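Local structure of peptidyl-prolyl cis-trans isomerase (Hirschia baltica, 5EX2) at residues A40-P45 with G122-F127. The protein probably catalyses the cis-trans isomerisation of peptide bonds preceding proline, as a cyclophilin-type folding helper of the periplasm. Numbering follows the deposited sequence.
Sequences APEIAP and GFYNGF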
ATOM      1  N   ALA A  40       0.229   5.136  -3.685  1.00  8.90           N
ATOM      2  CA  ALA A  40       1.628   5.353  -4.021  1.00  8.93           C
ATOM      3  C   ALA A  40       1.795   5.746  -5.491  1.00 12.28           C
ATOM      4  O   ALA A  40       2.130   4.898  -6.327  1.00 12.08           O
ATOM      5  CB  ALA A  40       2.424   4.099  -3.725  1.00 13.63           C
ATOM      6  N   PRO A  41       1.571   7.025  -5.816  1.00 13.33           N
ATOM      7  CA  PRO A  41       1.559   7.426  -7.226  1.00 12.39           C
ATOM      8  C   PRO A  41       2.900   7.262  -7.924  1.00 17.28           C
ATOM      9  O   PRO A  41       2.929   7.058  -9.138  1.00 17.49           O
ATOM     10  CB  PRO A  41       1.179   8.909  -7.186  1.00 20.45           C
ATOM     11  CG  PRO A  41       0.701   9.194  -5.833  1.00 18.11           C
ATOM     12  CD  PRO A  41       1.139   8.108  -4.913  1.00 16.70           C
ATOM     13  N   GLU A  42       3.994   7.336  -7.181  1.00 15.77           N
ATOM     14  CA  GLU A  42       5.303   7.223  -7.794  1.00 15.23           C
ATOM     15  C   GLU A  42       5.607   5.760  -8.155  1.00 14.82           C
ATOM     16  O   GLU A  42       6.471   5.490  -8.988  1.00 17.04           O
ATOM     17  CB  GLU A  42       6.362   7.802  -6.846  1.00 22.88           C
ATOM     18  CG  GLU A  42       6.125   9.293  -6.561  1.00 39.68           C
ATOM     19  CD  GLU A  42       7.169   9.923  -5.654  1.00 41.45           C
ATOM     20  OE1 GLU A  42       7.011   9.828  -4.417  1.00 41.62           O
ATOM     21  OE2 GLU A  42       8.131  10.530  -6.171  1.00 42.77           O
ATOM     22  N   ILE A  43       4.859   4.829  -7.578  1.00 13.56           N
ATOM     23  CA  ILE A  43       5.089   3.404  -7.774  1.00 13.40           C
ATOM     24  C   ILE A  43       4.188   2.841  -8.879  1.00 13.04           C
ATOM     25  O   ILE A  43       4.629   2.051  -9.719  1.00 16.56           O
ATOM     26  CB  ILE A  43       4.881   2.643  -6.451  1.00 12.86           C
ATOM     27  CG1 ILE A  43       5.924   3.109  -5.427  1.00 16.95           C
ATOM     28  CG2 ILE A  43       4.945   1.138  -6.678  1.00 15.03           C
ATOM     29  CD1 ILE A  43       5.738   2.545  -4.038  1.00 17.19           C
ATOM     30  N   ALA A  44       2.929   3.261  -8.886  1.00 11.62           N
ATOM     31  CA  ALA A  44       1.966   2.772  -9.866  1.00 13.10           C
ATOM     32  C   ALA A  44       0.987   3.886 -10.230  1.00 10.94           C
ATOM     33  O   ALA A  44      -0.157   3.875  -9.801  1.00 11.24           O
ATOM     34  CB  ALA A  44       1.242   1.563  -9.323  1.00 13.62           C
ATOM     35  N   PRO A  45       1.451   4.872 -11.016  1.00 12.45           N
ATOM     36  CA  PRO A  45       0.635   6.067 -11.252  1.00 15.09           C
ATOM     37  C   PRO A  45      -0.728   5.785 -11.880  1.00 12.65           C
ATOM     38  O   PRO A  45      -1.724   6.372 -11.461  1.00 12.61           O
ATOM     39  CB  PRO A  45       1.483   6.900 -12.218  1.00 15.70           C
ATOM     40  CG  PRO A  45       2.546   6.002 -12.727  1.00 16.22           C
ATOM     41  CD  PRO A  45       2.759   4.950 -11.688  1.00 11.40           C
ATOM     42  N   GLY A 122      14.505  -1.677   0.914  1.00 11.07           N
ATOM     43  CA  GLY A 122      14.564  -0.542   1.805  1.00 11.06           C
ATOM     44  C   GLY A 122      13.213   0.115   1.788  1.00  9.06           C
ATOM     45  O   GLY A 122      12.214  -0.495   1.383  1.00 11.60           O
ATOM     46  N   PHE A 123      13.178   1.348   2.264  1.00  9.37           N
ATOM     47  CA  PHE A 123      11.927   2.084   2.403  1.00  9.62           C
ATOM     48  C   PHE A 123      11.993   3.426   1.713  1.00 10.01           C
ATOM     49  O   PHE A 123      13.028   4.106   1.732  1.00 11.21           O
ATOM     50  CB  PHE A 123      11.591   2.315   3.870  1.00 10.00           C
ATOM     51  CG  PHE A 123      11.376   1.057   4.678  1.00 10.43           C
ATOM     52  CD1 PHE A 123      10.130   0.461   4.752  1.00 10.99           C
ATOM     53  CD2 PHE A 123      12.424   0.494   5.384  1.00 10.77           C
ATOM     54  CE1 PHE A 123       9.931  -0.686   5.522  1.00 13.76           C
ATOM     55  CE2 PHE A 123      12.233  -0.651   6.156  1.00 11.61           C
ATOM     56  CZ  PHE A 123      10.987  -1.232   6.224  1.00 13.65           C
ATOM     57  N   TYR A 124      10.861   3.831   1.157  1.00  9.03           N
ATOM     58  CA  TYR A 124      10.694   5.171   0.641  1.00  9.91           C
ATOM     59  C   TYR A 124       9.300   5.632   1.007  1.00  9.41           C
ATOM     60  O   TYR A 124       8.319   4.986   0.624  1.00  8.93           O
ATOM     61  CB  TYR A 124      10.874   5.233  -0.868  1.00  9.67           C
ATOM     62  CG  TYR A 124      10.485   6.571  -1.452  1.00 14.49           C
ATOM     63  CD1 TYR A 124      11.277   7.690  -1.277  1.00 17.31           C
ATOM     64  CD2 TYR A 124       9.314   6.712  -2.165  1.00 16.86           C
ATOM     65  CE1 TYR A 124      10.906   8.913  -1.805  1.00 16.87           C
ATOM     66  CE2 TYR A 124       8.929   7.927  -2.695  1.00 16.63           C
ATOM     67  CZ  TYR A 124       9.725   9.022  -2.514  1.00 18.82           C
ATOM     68  OH  TYR A 124       9.340  10.239  -3.043  1.00 23.48           O
ATOM     69  N   ASN A 125       9.201   6.730   1.741  1.00 10.15           N
ATOM     70  CA  ASN A 125       7.904   7.282   2.134  1.00 10.45           C
ATOM     71  C   ASN A 125       7.033   6.255   2.821  1.00 10.17           C
ATOM     72  O   ASN A 125       5.806   6.274   2.700  1.00 11.53           O
ATOM     73  CB  ASN A 125       7.194   7.850   0.908  1.00 10.26           C
ATOM     74  CG  ASN A 125       7.557   9.285   0.657  1.00 15.94           C
ATOM     75  OD1 ASN A 125       8.469   9.820   1.277  1.00 16.24           O
ATOM     76  ND2 ASN A 125       6.833   9.924  -0.249  1.00 21.79           N
ATOM     77  N   GLY A 126       7.665   5.365   3.568  1.00 10.19           N
ATOM     78  CA  GLY A 126       6.946   4.364   4.329  1.00 10.11           C
ATOM     79  C   GLY A 126       6.526   3.157   3.517  1.00 11.57           C
ATOM     80  O   GLY A 126       5.919   2.229   4.062  1.00 11.59           O
ATOM     81  N   PHE A 127       6.810   3.169   2.219  1.00  9.23           N
ATOM     82  CA  PHE A 127       6.521   2.025   1.367  1.00  8.13           C
ATOM     83  C   PHE A 127       7.740   1.128   1.300  1.00  8.07           C
ATOM     84  O   PHE A 127       8.871   1.623   1.193  1.00  8.57           O
ATOM     85  CB  PHE A 127       6.134   2.458  -0.045  1.00  9.12           C
ATOM     86  CG  PHE A 127       4.902   3.342  -0.097  1.00  8.09           C
ATOM     87  CD1 PHE A 127       3.634   2.797   0.029  1.00  8.98           C
ATOM     88  CD2 PHE A 127       4.999   4.719  -0.264  1.00  9.61           C
ATOM     89  CE1 PHE A 127       2.496   3.590  -0.017  1.00 10.66           C
ATOM     90  CE2 PHE A 127       3.843   5.509  -0.303  1.00 11.24           C
ATOM     91  CZ  PHE A 127       2.611   4.938  -0.189  1.00 10.24           C
TER
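A small apolar patch with one hydrogen bond at its border joins the cyclophilin barrel to a neighbouring five-stranded sheet. Residues 40-45 form the loop between barrel strand 33-39 and helix 45-57; residues 122-127 are the turn end of the hairpin formed by strands 119-124 and 127-132. A type I' turn, Tyr124 to Phe127, closes that hairpin, with a backbone bond in each direction between its end residues and Gly126 at positive phi. On the buried side, the methyl of Ala40 sits over one face of the Phe127 ring, displaced toward the rim at CZ and CE1, a CH-pi contact with CB 3.8 Å from the ring centroid. Ile43, its CG1 anti to the carbonyl carbon (chi1 -64°), sends CD1 obliquely to the root of the same side chain, 4.0 Å from Phe127 CB. Within the loop, Ala40 O accepts from both Ile43 N and Ala44 N, tying the turn that leads into helix 45-57 back to the strand end. At the more exposed border, Glu42 reaches out with an extended chain (chi2 -179°) and meets Tyr124 at about a right angle. Tyr124 OH donates to the syn lone pair of Glu42 OE1 over 2.7 Å; that oxygen lies at the ring edge, close to the ring plane, while the carboxylate is turned 64° from it. Asn125 CG lies 3.8 Å above one face of the tyrosine, near its rim. In the turn, Gly126 N hydrogen-bonds to Asn235 OD1. A phenylalanine in place of Tyr124 would remove the hydroxyl and with it the bond to Glu42, and would probably leave the exposed Glu42 carboxylate less firmly placed beside the hairpin. The tyrosine hydroxyl is thus spoken for as a donor, and accepting its hydrogen bond is consistent with an ionised Glu42, whose negative charge the bond would help to stabilise.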